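Local coordinates for aldose 1-epimerase (Caenorhabditis elegans, PDB 1LUR), which probably catalyses the interconversion of the alpha and beta anomers of aldose sugars, as an aldose 1-epimerase (mutarotase) of the GalM family, at residues N43-T55 with T170-T182. Numbering follows the deposited sequence.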
ATOM      1  N   ASN A  43     -17.847  -3.957 -20.278  1.00 53.91           N
ATOM      2  CA  ASN A  43     -18.395  -4.990 -21.149  1.00 53.79           C
ATOM      3  C   ASN A  43     -18.859  -6.181 -20.315  1.00 53.29           C
ATOM      4  O   ASN A  43     -19.124  -7.260 -20.845  1.00 53.20           O
ATOM      5  CB  ASN A  43     -17.339  -5.448 -22.163  1.00 54.51           C
ATOM      6  CG  ASN A  43     -16.708  -4.287 -22.917  1.00 55.38           C
ATOM      7  OD1 ASN A  43     -17.405  -3.428 -23.459  1.00 55.66           O
ATOM      8  ND2 ASN A  43     -15.381  -4.262 -22.959  1.00 56.57           N
ATOM      9  N   GLY A  44     -18.951  -5.977 -19.004  1.00 52.41           N
ATOM     10  CA  GLY A  44     -19.384  -7.042 -18.115  1.00 51.54           C
ATOM     11  C   GLY A  44     -18.387  -8.175 -17.972  1.00 50.32           C
ATOM     12  O   GLY A  44     -18.730  -9.253 -17.486  1.00 50.92           O
ATOM     13  N   LYS A  45     -17.147  -7.940 -18.387  1.00 49.60           N
ATOM     14  CA  LYS A  45     -16.114  -8.965 -18.291  1.00 49.03           C
ATOM     15  C   LYS A  45     -15.270  -8.801 -17.025  1.00 49.21           C
ATOM     16  O   LYS A  45     -14.789  -7.705 -16.730  1.00 48.48           O
ATOM     17  CB  LYS A  45     -15.204  -8.912 -19.517  1.00 48.88           C
ATOM     18  CG  LYS A  45     -14.063  -9.906 -19.475  1.00 49.73           C
ATOM     19  CD  LYS A  45     -13.158  -9.757 -20.689  1.00 51.31           C
ATOM     20  CE  LYS A  45     -11.997 -10.732 -20.630  1.00 52.15           C
ATOM     21  NZ  LYS A  45     -12.467 -12.144 -20.535  1.00 53.55           N
ATOM     22  N   ASN A  46     -15.098  -9.895 -16.286  1.00 49.07           N
ATOM     23  CA  ASN A  46     -14.314  -9.882 -15.053  1.00 49.53           C
ATOM     24  C   ASN A  46     -12.851  -9.556 -15.310  1.00 49.85           C
ATOM     25  O   ASN A  46     -12.204 -10.152 -16.177  1.00 49.80           O
ATOM     26  CB  ASN A  46     -14.400 -11.237 -14.344  1.00 49.96           C
ATOM     27  CG  ASN A  46     -15.589 -11.338 -13.403  1.00 49.64           C
ATOM     28  OD1 ASN A  46     -15.915 -12.421 -12.916  1.00 49.84           O
ATOM     29  ND2 ASN A  46     -16.233 -10.209 -13.134  1.00 48.56           N
ATOM     30  N   GLN A  47     -12.331  -8.604 -14.546  1.00 49.53           N
ATOM     31  CA  GLN A  47     -10.945  -8.199 -14.683  1.00 48.58           C
ATOM     32  C   GLN A  47     -10.290  -8.184 -13.312  1.00 47.19           C
ATOM     33  O   GLN A  47     -10.870  -7.681 -12.345  1.00 45.97           O
ATOM     34  CB  GLN A  47     -10.852  -6.805 -15.299  1.00 50.41           C
ATOM     35  CG  GLN A  47      -9.425  -6.344 -15.510  1.00 53.32           C
ATOM     36  CD  GLN A  47      -8.678  -7.234 -16.481  1.00 54.90           C
ATOM     37  OE1 GLN A  47      -9.002  -7.278 -17.669  1.00 56.47           O
ATOM     38  NE2 GLN A  47      -7.679  -7.956 -15.981  1.00 55.04           N
ATOM     39  N   ASP A  48      -9.097  -8.761 -13.228  1.00 45.25           N
ATOM     40  CA  ASP A  48      -8.366  -8.799 -11.968  1.00 43.56           C
ATOM     41  C   ASP A  48      -7.655  -7.452 -11.967  1.00 42.69           C
ATOM     42  O   ASP A  48      -6.820  -7.186 -12.832  1.00 41.27           O
ATOM     43  CB  ASP A  48      -7.347  -9.937 -11.967  1.00 44.58           C
ATOM     44  CG  ASP A  48      -6.818 -10.243 -10.574  1.00 45.71           C
ATOM     45  OD1 ASP A  48      -6.597  -9.286  -9.796  1.00 45.03           O
ATOM     46  OD2 ASP A  48      -6.617 -11.437 -10.263  1.00 43.71           O
ATOM     47  N   LEU A  49      -7.991  -6.607 -11.001  1.00 40.73           N
ATOM     48  CA  LEU A  49      -7.396  -5.285 -10.898  1.00 39.49           C
ATOM     49  C   LEU A  49      -6.015  -5.175 -10.248  1.00 38.56           C
ATOM     50  O   LEU A  49      -5.396  -4.117 -10.309  1.00 37.65           O
ATOM     51  CB  LEU A  49      -8.377  -4.355 -10.182  1.00 38.95           C
ATOM     52  CG  LEU A  49      -9.804  -4.369 -10.743  1.00 39.43           C
ATOM     53  CD1 LEU A  49     -10.688  -3.460  -9.904  1.00 39.21           C
ATOM     54  CD2 LEU A  49      -9.795  -3.915 -12.200  1.00 39.04           C
ATOM     55  N   VAL A  50      -5.528  -6.247  -9.635  1.00 38.93           N
ATOM     56  CA  VAL A  50      -4.211  -6.196  -8.998  1.00 38.73           C
ATOM     57  C   VAL A  50      -3.256  -7.267  -9.517  1.00 39.82           C
ATOM     58  O   VAL A  50      -3.671  -8.376  -9.870  1.00 39.62           O
ATOM     59  CB  VAL A  50      -4.316  -6.351  -7.459  1.00 36.69           C
ATOM     60  CG1 VAL A  50      -5.241  -5.287  -6.895  1.00 36.63           C
ATOM     61  CG2 VAL A  50      -4.812  -7.743  -7.099  1.00 35.56           C
ATOM     62  N   LEU A  51      -1.972  -6.929  -9.566  1.00 41.12           N
ATOM     63  CA  LEU A  51      -0.967  -7.873 -10.040  1.00 42.55           C
ATOM     64  C   LEU A  51      -0.836  -8.967  -8.995  1.00 44.17           C
ATOM     65  O   LEU A  51      -1.427  -8.874  -7.918  1.00 44.09           O
ATOM     66  CB  LEU A  51       0.376  -7.169 -10.242  1.00 42.44           C
ATOM     67  CG  LEU A  51       0.341  -5.997 -11.225  1.00 42.90           C
ATOM     68  CD1 LEU A  51       1.732  -5.402 -11.373  1.00 42.78           C
ATOM     69  CD2 LEU A  51      -0.186  -6.472 -12.575  1.00 41.98           C
ATOM     70  N   GLY A  52      -0.071 -10.005  -9.312  1.00 44.70           N
ATOM     71  CA  GLY A  52       0.100 -11.090  -8.367  1.00 45.81           C
ATOM     72  C   GLY A  52       0.717 -12.338  -8.969  1.00 46.69           C
ATOM     73  O   GLY A  52       1.448 -12.273  -9.958  1.00 47.10           O
ATOM     74  N   PHE A  53       0.417 -13.481  -8.365  1.00 46.96           N
ATOM     75  CA  PHE A  53       0.942 -14.754  -8.832  1.00 48.26           C
ATOM     76  C   PHE A  53      -0.135 -15.820  -8.745  1.00 48.81           C
ATOM     77  O   PHE A  53      -1.029 -15.745  -7.902  1.00 48.63           O
ATOM     78  CB  PHE A  53       2.148 -15.151  -7.982  1.00 49.05           C
ATOM     79  CG  PHE A  53       3.226 -14.106  -7.951  1.00 49.43           C
ATOM     80  CD1 PHE A  53       3.982 -13.833  -9.088  1.00 49.29           C
ATOM     81  CD2 PHE A  53       3.457 -13.361  -6.797  1.00 49.52           C
ATOM     82  CE1 PHE A  53       4.954 -12.834  -9.080  1.00 49.70           C
ATOM     83  CE2 PHE A  53       4.426 -12.360  -6.775  1.00 49.55           C
ATOM     84  CZ  PHE A  53       5.177 -12.094  -7.921  1.00 50.24           C
ATOM     85  N   ASP A  54      -0.047 -16.816  -9.619  1.00 49.60           N
ATOM     86  CA  ASP A  54      -1.023 -17.896  -9.637  1.00 50.09           C
ATOM     87  C   ASP A  54      -0.821 -18.906  -8.502  1.00 49.36           C
ATOM     88  O   ASP A  54      -1.742 -19.642  -8.156  1.00 49.29           O
ATOM     89  CB  ASP A  54      -0.989 -18.599 -11.004  1.00 51.67           C
ATOM     90  CG  ASP A  54      -1.416 -17.681 -12.150  1.00 53.30           C
ATOM     91  OD1 ASP A  54      -1.210 -18.047 -13.326  1.00 54.66           O
ATOM     92  OD2 ASP A  54      -1.970 -16.592 -11.881  1.00 55.01           O
ATOM     93  N   THR A  55       0.373 -18.935  -7.913  1.00 49.41           N
ATOM     94  CA  THR A  55       0.648 -19.870  -6.822  1.00 49.19           C
ATOM     95  C   THR A  55       1.072 -19.178  -5.527  1.00 50.02           C
ATOM     96  O   THR A  55       1.585 -18.062  -5.545  1.00 49.93           O
ATOM     97  CB  THR A  55       1.763 -20.871  -7.201  1.00 49.75           C
ATOM     98  OG1 THR A  55       3.032 -20.205  -7.187  1.00 48.15           O
ATOM     99  CG2 THR A  55       1.515 -21.446  -8.588  1.00 48.85           C
ATOM    100  N   THR A 170       0.846   0.164   5.592  1.00 22.03           N
ATOM    101  CA  THR A 170       0.276   0.447   4.279  1.00 23.34           C
ATOM    102  C   THR A 170      -0.026  -0.871   3.587  1.00 23.69           C
ATOM    103  O   THR A 170       0.304  -1.942   4.105  1.00 23.24           O
ATOM    104  CB  THR A 170       1.181   1.290   3.347  1.00 22.59           C
ATOM    105  OG1 THR A 170       0.365   1.833   2.295  1.00 24.41           O
ATOM    106  CG2 THR A 170       2.282   0.438   2.700  1.00 22.20           C
ATOM    107  N   ASN A 171      -0.701  -0.782   2.443  1.00 24.30           N
ATOM    108  CA  ASN A 171      -1.062  -1.950   1.639  1.00 25.68           C
ATOM    109  C   ASN A 171      -0.295  -1.729   0.343  1.00 25.55           C
ATOM    110  O   ASN A 171      -0.379  -0.658  -0.260  1.00 26.98           O
ATOM    111  CB  ASN A 171      -2.562  -2.004   1.369  1.00 26.55           C
ATOM    112  CG  ASN A 171      -2.926  -3.104   0.400  1.00 27.43           C
ATOM    113  OD1 ASN A 171      -2.904  -2.905  -0.813  1.00 27.88           O
ATOM    114  ND2 ASN A 171      -3.223  -4.286   0.929  1.00 27.63           N
ATOM    115  N   HIS A 172       0.443  -2.739  -0.095  1.00 27.37           N
ATOM    116  CA  HIS A 172       1.229  -2.604  -1.311  1.00 27.99           C
ATOM    117  C   HIS A 172       0.684  -3.239  -2.589  1.00 29.46           C
ATOM    118  O   HIS A 172       1.444  -3.814  -3.370  1.00 29.19           O
ATOM    119  CB  HIS A 172       2.643  -3.132  -1.039  1.00 30.02           C
ATOM    120  CG  HIS A 172       3.714  -2.410  -1.798  1.00 31.62           C
ATOM    121  ND1 HIS A 172       3.796  -2.426  -3.175  1.00 31.05           N
ATOM    122  CD2 HIS A 172       4.742  -1.639  -1.368  1.00 33.16           C
ATOM    123  CE1 HIS A 172       4.828  -1.693  -3.561  1.00 34.12           C
ATOM    124  NE2 HIS A 172       5.419  -1.205  -2.485  1.00 34.05           N
ATOM    125  N   ALA A 173      -0.620  -3.134  -2.818  1.00 28.88           N
ATOM    126  CA  ALA A 173      -1.202  -3.718  -4.024  1.00 29.53           C
ATOM    127  C   ALA A 173      -0.864  -2.874  -5.253  1.00 30.27           C
ATOM    128  O   ALA A 173      -0.923  -1.647  -5.207  1.00 30.39           O
ATOM    129  CB  ALA A 173      -2.715  -3.831  -3.873  1.00 29.78           C
ATOM    130  N   TYR A 174      -0.488  -3.545  -6.338  1.00 31.98           N
ATOM    131  CA  TYR A 174      -0.141  -2.888  -7.597  1.00 32.21           C
ATOM    132  C   TYR A 174      -1.414  -2.946  -8.439  1.00 31.14           C
ATOM    133  O   TYR A 174      -1.924  -4.034  -8.710  1.00 30.83           O
ATOM    134  CB  TYR A 174       0.970  -3.648  -8.328  1.00 34.78           C
ATOM    135  CG  TYR A 174       2.363  -3.523  -7.741  1.00 37.31           C
ATOM    136  CD1 TYR A 174       2.690  -4.101  -6.511  1.00 38.26           C
ATOM    137  CD2 TYR A 174       3.375  -2.877  -8.452  1.00 38.78           C
ATOM    138  CE1 TYR A 174       3.998  -4.043  -6.013  1.00 39.01           C
ATOM    139  CE2 TYR A 174       4.677  -2.813  -7.965  1.00 39.37           C
ATOM    140  CZ  TYR A 174       4.985  -3.396  -6.749  1.00 39.52           C
ATOM    141  OH  TYR A 174       6.279  -3.326  -6.282  1.00 41.36           O
ATOM    142  N   TRP A 175      -1.914  -1.789  -8.865  1.00 31.36           N
ATOM    143  CA  TRP A 175      -3.133  -1.744  -9.663  1.00 32.50           C
ATOM    144  C   TRP A 175      -2.997  -1.534 -11.168  1.00 34.19           C
ATOM    145  O   TRP A 175      -2.181  -0.744 -11.638  1.00 35.37           O
ATOM    146  CB  TRP A 175      -4.074  -0.678  -9.101  1.00 31.98           C
ATOM    147  CG  TRP A 175      -4.373  -0.847  -7.648  1.00 33.29           C
ATOM    148  CD1 TRP A 175      -3.638  -0.371  -6.599  1.00 32.96           C
ATOM    149  CD2 TRP A 175      -5.474  -1.563  -7.074  1.00 32.03           C
ATOM    150  NE1 TRP A 175      -4.214  -0.744  -5.408  1.00 32.27           N
ATOM    151  CE2 TRP A 175      -5.342  -1.478  -5.670  1.00 33.03           C
ATOM    152  CE3 TRP A 175      -6.559  -2.272  -7.609  1.00 31.74           C
ATOM    153  CZ2 TRP A 175      -6.256  -2.073  -4.792  1.00 31.51           C
ATOM    154  CZ3 TRP A 175      -7.468  -2.863  -6.736  1.00 31.04           C
ATOM    155  CH2 TRP A 175      -7.308  -2.758  -5.344  1.00 31.68           C
ATOM    156  N   ASN A 176      -3.832  -2.259 -11.905  1.00 37.01           N
ATOM    157  CA  ASN A 176      -3.899  -2.228 -13.363  1.00 39.50           C
ATOM    158  C   ASN A 176      -5.349  -2.632 -13.610  1.00 39.97           C
ATOM    159  O   ASN A 176      -5.730  -3.779 -13.379  1.00 39.50           O
ATOM    160  CB  ASN A 176      -2.946  -3.253 -13.983  1.00 42.05           C
ATOM    161  CG  ASN A 176      -3.007  -3.258 -15.498  1.00 45.72           C
ATOM    162  OD1 ASN A 176      -4.065  -3.489 -16.086  1.00 47.07           O
ATOM    163  ND2 ASN A 176      -1.873  -2.998 -16.138  1.00 47.27           N
ATOM    164  N   LEU A 177      -6.153  -1.683 -14.073  1.00 42.19           N
ATOM    165  CA  LEU A 177      -7.567  -1.922 -14.334  1.00 43.29           C
ATOM    166  C   LEU A 177      -8.019  -2.517 -15.671  1.00 44.98           C
ATOM    167  O   LEU A 177      -9.186  -2.882 -15.803  1.00 45.34           O
ATOM    168  CB  LEU A 177      -8.330  -0.616 -14.094  1.00 41.90           C
ATOM    169  CG  LEU A 177      -7.885   0.183 -12.860  1.00 42.02           C
ATOM    170  CD1 LEU A 177      -8.723   1.450 -12.733  1.00 42.87           C
ATOM    171  CD2 LEU A 177      -8.023  -0.676 -11.612  1.00 41.29           C
ATOM    172  N   ASP A 178      -7.131  -2.632 -16.657  1.00 46.42           N
ATOM    173  CA  ASP A 178      -7.558  -3.193 -17.944  1.00 47.79           C
ATOM    174  C   ASP A 178      -6.658  -4.252 -18.570  1.00 49.06           C
ATOM    175  O   ASP A 178      -6.949  -4.749 -19.661  1.00 50.47           O
ATOM    176  CB  ASP A 178      -7.776  -2.068 -18.960  1.00 46.38           C
ATOM    177  CG  ASP A 178      -6.539  -1.216 -19.162  1.00 45.82           C
ATOM    178  OD1 ASP A 178      -5.434  -1.786 -19.263  1.00 46.69           O
ATOM    179  OD2 ASP A 178      -6.671   0.022 -19.230  1.00 44.57           O
ATOM    180  N   GLY A 179      -5.568  -4.592 -17.897  1.00 49.45           N
ATOM    181  CA  GLY A 179      -4.670  -5.596 -18.433  1.00 50.09           C
ATOM    182  C   GLY A 179      -3.631  -5.081 -19.408  1.00 50.46           C
ATOM    183  O   GLY A 179      -2.812  -5.858 -19.899  1.00 50.29           O
ATOM    184  N   SER A 180      -3.650  -3.783 -19.697  1.00 51.66           N
ATOM    185  CA  SER A 180      -2.681  -3.206 -20.626  1.00 53.19           C
ATOM    186  C   SER A 180      -1.259  -3.505 -20.161  1.00 54.10           C
ATOM    187  O   SER A 180      -1.023  -3.739 -18.977  1.00 54.53           O
ATOM    188  CB  SER A 180      -2.868  -1.688 -20.731  1.00 53.12           C
ATOM    189  OG  SER A 180      -4.081  -1.356 -21.389  1.00 53.75           O
ATOM    190  N   ASP A 181      -0.314  -3.498 -21.094  1.00 54.81           N
ATOM    191  CA  ASP A 181       1.077  -3.770 -20.754  1.00 55.04           C
ATOM    192  C   ASP A 181       1.595  -2.739 -19.756  1.00 54.05           C
ATOM    193  O   ASP A 181       2.502  -3.020 -18.973  1.00 53.31           O
ATOM    194  CB  ASP A 181       1.942  -3.751 -22.015  1.00 57.83           C
ATOM    195  CG  ASP A 181       1.644  -4.909 -22.940  1.00 60.01           C
ATOM    196  OD1 ASP A 181       0.499  -4.998 -23.435  1.00 62.68           O
ATOM    197  OD2 ASP A 181       2.554  -5.735 -23.171  1.00 62.21           O
ATOM    198  N   THR A 182       1.014  -1.543 -19.794  1.00 53.05           N
ATOM    199  CA  THR A 182       1.406  -0.466 -18.896  1.00 53.27           C
ATOM    200  C   THR A 182       0.179   0.373 -18.538  1.00 53.01           C
ATOM    201  O   THR A 182      -0.880   0.234 -19.158  1.00 53.63           O
ATOM    202  CB  THR A 182       2.465   0.450 -19.548  1.00 53.65           C
ATOM    203  OG1 THR A 182       1.867   1.194 -20.614  1.00 54.21           O
ATOM    204  CG2 THR A 182       3.618  -0.379 -20.104  1.00 53.72           C
TER
HETATM  205  O   HOH W   1      -0.764  -6.099  -6.210  1.00 37.25           O
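V50 holds CG1 anti to its own carbonyl carbon (chi1 -56°), and W175 turns CG the same way (chi1 -54°), which lays the two side chains next to each other, pointing in one direction, with the methyl over the indole. CG1 of V50 lies 3.4 Å from the centroid of the W175 six-membered ring, 17° off its normal: a close CH-pi contact. L49 adds its CB, 3.8 Å from W175 CE3. Two backbone bonds flank this pair: N176 N gives to L49 O at 2.9 Å, almost straight, and L51 N to Y174 O at 3.0 Å. V50 and W175 are therefore the non-hydrogen-bonded pair of a single antiparallel bridge. In the beta-sandwich fold of the galactose mutarotase family, this joins the chain just past edge strand 46-48 of a four-stranded sheet to strand 170-175 of another sheet; I302, L37 and L267 also pack on W175. With W175 cut back to alanine, V50 CG1 would probably lose the ring face it packs on and a gap would open as far as L49. On the strand 46-48 side of the bridge L49 and L177 meet obliquely by their CD2 methyls, 3.7 Å apart; on the other side L51 CD1 rests 3.6 Å from Y174 CB; the Y174 ring itself leads away, and its hydroxyl bonds to A64 O. A water accepts from Y174 N and weakly reaches L51 O. Behind N176 the turn is held by its own amide: OD1 takes G179 N at 2.6 Å in an Asx motif, and ND2 gives to S180 O and also to K298 O.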